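Local coordinates for protein Kif13b (Mus musculus, PDB 5B64) that is a kinesin-3 motor whose stalk fragment here binds another protein, probably to attach cargo for transport along microtubules, at residues 92-97 / 113-118. Residues are numbered along the deposited sequence; the frame is centred on the assembly and turned at random.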
ATOM      1  N   ARG B  92      -8.420   7.808  11.599  1.00 64.77           N
ATOM      2  CA  ARG B  92      -8.353   7.365  12.996  1.00 64.59           C
ATOM      3  C   ARG B  92      -8.598   5.865  13.169  1.00 63.19           C
ATOM      4  O   ARG B  92      -7.829   5.196  13.854  1.00 64.04           O
ATOM      5  CB  ARG B  92      -9.336   8.151  13.859  1.00 60.33           C
ATOM      6  CG  ARG B  92      -9.013   9.628  13.934  1.00 57.04           C
ATOM      7  CD  ARG B  92     -10.055  10.385  14.734  1.00 60.48           C
ATOM      8  NE  ARG B  92      -9.837  11.825  14.661  1.00 60.94           N
ATOM      9  CZ  ARG B  92     -10.766  12.717  14.343  1.00 62.92           C
ATOM     10  NH1 ARG B  92     -12.010  12.331  14.078  1.00 63.04           N
ATOM     11  NH2 ARG B  92     -10.449  14.003  14.305  1.00 66.51           N
ATOM     12  N   ASP B  93      -9.659   5.354  12.546  1.00 64.45           N
ATOM     13  CA  ASP B  93      -9.948   3.914  12.509  1.00 62.82           C
ATOM     14  C   ASP B  93      -8.794   3.105  11.975  1.00 67.11           C
ATOM     15  O   ASP B  93      -8.373   2.139  12.616  1.00 73.16           O
ATOM     16  CB  ASP B  93     -11.161   3.610  11.638  1.00 60.32           C
ATOM     17  CG  ASP B  93     -12.469   3.982  12.307  1.00 79.76           C
ATOM     18  OD1 ASP B  93     -12.441   4.351  13.505  1.00 83.02           O
ATOM     19  OD2 ASP B  93     -13.528   3.902  11.633  1.00 87.59           O
ATOM     20  N   LEU B  94      -8.291   3.497  10.799  1.00 58.20           N
ATOM     21  CA  LEU B  94      -7.222   2.751  10.129  1.00 60.82           C
ATOM     22  C   LEU B  94      -5.956   2.770  10.985  1.00 66.94           C
ATOM     23  O   LEU B  94      -5.255   1.763  11.131  1.00 67.04           O
ATOM     24  CB  LEU B  94      -6.925   3.345   8.759  1.00 56.60           C
ATOM     25  CG  LEU B  94      -6.038   2.497   7.842  1.00 59.72           C
ATOM     26  CD1 LEU B  94      -6.688   1.145   7.538  1.00 52.66           C
ATOM     27  CD2 LEU B  94      -5.699   3.242   6.536  1.00 60.03           C
ATOM     28  N   TYR B  95      -5.699   3.928  11.573  1.00 61.60           N
ATOM     29  CA  TYR B  95      -4.565   4.102  12.456  1.00 63.47           C
ATOM     30  C   TYR B  95      -4.623   3.178  13.678  1.00 65.25           C
ATOM     31  O   TYR B  95      -3.645   2.507  14.009  1.00 63.29           O
ATOM     32  CB  TYR B  95      -4.498   5.558  12.910  1.00 58.45           C
ATOM     33  CG  TYR B  95      -3.309   5.844  13.764  1.00 60.17           C
ATOM     34  CD1 TYR B  95      -2.056   6.055  13.195  1.00 59.57           C
ATOM     35  CD2 TYR B  95      -3.425   5.902  15.151  1.00 65.22           C
ATOM     36  CE1 TYR B  95      -0.944   6.335  13.991  1.00 62.20           C
ATOM     37  CE2 TYR B  95      -2.316   6.164  15.954  1.00 67.28           C
ATOM     38  CZ  TYR B  95      -1.080   6.381  15.366  1.00 67.57           C
ATOM     39  OH  TYR B  95       0.018   6.646  16.161  1.00 78.19           O
ATOM     40  N   GLN B  96      -5.767   3.156  14.353  1.00 62.81           N
ATOM     41  CA  GLN B  96      -5.909   2.340  15.549  1.00 63.43           C
ATOM     42  C   GLN B  96      -5.860   0.872  15.154  1.00 64.49           C
ATOM     43  O   GLN B  96      -5.340   0.041  15.886  1.00 67.52           O
ATOM     44  CB  GLN B  96      -7.209   2.663  16.275  1.00 52.75           C
ATOM     45  CG  GLN B  96      -7.411   1.851  17.525  1.00 75.97           C
ATOM     46  CD  GLN B  96      -8.733   2.165  18.213  1.00 87.32           C
ATOM     47  OE1 GLN B  96      -9.775   2.303  17.561  1.00 90.61           O
ATOM     48  NE2 GLN B  96      -8.695   2.287  19.537  1.00 93.04           N
ATOM     49  N   GLU B  97      -6.391   0.560  13.978  1.00 64.69           N
ATOM     50  CA  GLU B  97      -6.308  -0.793  13.461  1.00 66.20           C
ATOM     51  C   GLU B  97      -4.844  -1.188  13.225  1.00 70.96           C
ATOM     52  O   GLU B  97      -4.434  -2.305  13.531  1.00 74.63           O
ATOM     53  CB  GLU B  97      -7.125  -0.943  12.173  1.00 57.75           C
ATOM     54  CG  GLU B  97      -7.506  -2.378  11.901  1.00 61.69           C
ATOM     55  CD  GLU B  97      -8.066  -2.617  10.502  1.00 66.73           C
ATOM     56  OE1 GLU B  97      -8.243  -3.811  10.124  1.00 74.26           O
ATOM     57  OE2 GLU B  97      -8.324  -1.626   9.789  1.00 55.08           O
ATOM     58  N   LYS B 113      -1.185  -1.453   2.965  1.00 68.25           N
ATOM     59  CA  LYS B 113      -0.564  -0.766   1.837  1.00 67.27           C
ATOM     60  C   LYS B 113      -1.629  -0.134   0.938  1.00 63.87           C
ATOM     61  O   LYS B 113      -1.481   0.998   0.484  1.00 60.22           O
ATOM     62  CB  LYS B 113       0.326  -1.709   1.013  1.00 68.87           C
ATOM     63  CG  LYS B 113       0.931  -1.018  -0.224  1.00 79.33           C
ATOM     64  CD  LYS B 113       1.577  -2.002  -1.206  1.00 89.45           C
ATOM     65  CE  LYS B 113       0.872  -2.034  -2.583  1.00 93.79           C
ATOM     66  NZ  LYS B 113       1.350  -1.014  -3.596  1.00 93.44           N
ATOM     67  N   ARG B 114      -2.702  -0.880   0.692  1.00 58.74           N
ATOM     68  CA  ARG B 114      -3.714  -0.467  -0.256  1.00 49.52           C
ATOM     69  C   ARG B 114      -4.741   0.497   0.332  1.00 60.60           C
ATOM     70  O   ARG B 114      -5.407   1.206  -0.418  1.00 72.71           O
ATOM     71  CB  ARG B 114      -4.412  -1.695  -0.859  1.00 43.93           C
ATOM     72  CG  ARG B 114      -3.489  -2.575  -1.630  1.00 49.51           C
ATOM     73  CD  ARG B 114      -4.215  -3.639  -2.401  1.00 57.73           C
ATOM     74  NE  ARG B 114      -4.807  -3.175  -3.658  1.00 58.95           N
ATOM     75  CZ  ARG B 114      -4.130  -2.977  -4.790  1.00 59.20           C
ATOM     76  NH1 ARG B 114      -2.806  -3.154  -4.837  1.00 47.89           N
ATOM     77  NH2 ARG B 114      -4.782  -2.584  -5.880  1.00 63.45           N
ATOM     78  N   ALA B 115      -4.877   0.532   1.658  1.00 67.17           N
ATOM     79  CA  ALA B 115      -5.922   1.342   2.268  1.00 68.99           C
ATOM     80  C   ALA B 115      -5.529   2.815   2.307  1.00 76.14           C
ATOM     81  O   ALA B 115      -4.637   3.214   3.063  1.00 80.83           O
ATOM     82  CB  ALA B 115      -6.297   0.816   3.678  1.00 49.39           C
ATOM     83  N   ASP B 116      -6.218   3.621   1.502  1.00 74.00           N
ATOM     84  CA  ASP B 116      -5.851   5.022   1.316  1.00 66.31           C
ATOM     85  C   ASP B 116      -7.026   5.998   1.412  1.00 67.67           C
ATOM     86  O   ASP B 116      -7.533   6.483   0.397  1.00 72.04           O
ATOM     87  CB  ASP B 116      -5.171   5.186  -0.035  1.00 67.19           C
ATOM     88  CG  ASP B 116      -4.411   6.472  -0.140  1.00 72.70           C
ATOM     89  OD1 ASP B 116      -4.551   7.311   0.773  1.00 70.58           O
ATOM     90  OD2 ASP B 116      -3.670   6.654  -1.135  1.00 75.88           O
ATOM     91  N   PRO B 117      -7.458   6.301   2.639  1.00 67.59           N
ATOM     92  CA  PRO B 117      -8.511   7.311   2.805  1.00 66.64           C
ATOM     93  C   PRO B 117      -7.928   8.730   2.734  1.00 65.86           C
ATOM     94  O   PRO B 117      -8.648   9.715   2.963  1.00 68.80           O
ATOM     95  CB  PRO B 117      -9.045   7.015   4.216  1.00 58.72           C
ATOM     96  CG  PRO B 117      -7.843   6.438   4.948  1.00 54.48           C
ATOM     97  CD  PRO B 117      -7.045   5.683   3.918  1.00 60.40           C
ATOM     98  N   PHE B 118      -6.636   8.829   2.422  1.00 57.03           N
ATOM     99  CA  PHE B 118      -5.920  10.102   2.525  1.00 61.51           C
ATOM    100  C   PHE B 118      -5.946  10.908   1.217  1.00 64.89           C
ATOM    101  O   PHE B 118      -5.813  12.140   1.219  1.00 63.91           O
ATOM    102  CB  PHE B 118      -4.470   9.887   2.988  1.00 60.21           C
ATOM    103  CG  PHE B 118      -4.340   9.127   4.287  1.00 68.17           C
ATOM    104  CD1 PHE B 118      -4.051   7.756   4.283  1.00 68.89           C
ATOM    105  CD2 PHE B 118      -4.501   9.775   5.520  1.00 66.47           C
ATOM    106  CE1 PHE B 118      -3.934   7.049   5.483  1.00 66.55           C
ATOM    107  CE2 PHE B 118      -4.384   9.064   6.725  1.00 58.48           C
ATOM    108  CZ  PHE B 118      -4.096   7.709   6.704  1.00 60.93           C
TER
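Leu94 meets the turn of chain that follows helix 106-114, and its CD2 methyl makes most of the contact. This methyl lies 3.8 Å from Ala115 CB and 3.6 Å from Ala115 O, while the sister methyl CD1 touches the same CB at 3.9 Å, so the alanine methyl faces both arms of the fork. Leu94 CD2 also reaches the ring of Pro117, 3.8 Å from CD, and comes obliquely to the Phe118 ring, 4.3 Å from CE1. With CG anti to the backbone N (chi1 -168°), the fork extends off helix 81-100 toward Ala115 and Pro117. The contact is buried and wholly apolar between side chains, with no hydrogen bond from one segment to the other.

Behind it is an Asx turn: the carboxylate of Asp116 reaches forward along the chain, and its OD1 accepts from Phe118 N at 3.1 Å. The bond is bent (144° at the hydrogen) and arrives on the anti side, somewhat out of the carboxylate plane. The Asp116 side chain starts away from Leu94, and its OD2 forms a salt bridge with Arg71. Pro117 CG lies over one face of the Phe118 ring, offset toward the rim, and Ile31 and Ala32 of helix 9-34 touch that phenylalanine as well. Lys37 NZ bonds Ala115 O, giving this buried carbonyl a polar partner, and Pro117 also packs on an aromatic side chain of the bound partner protein.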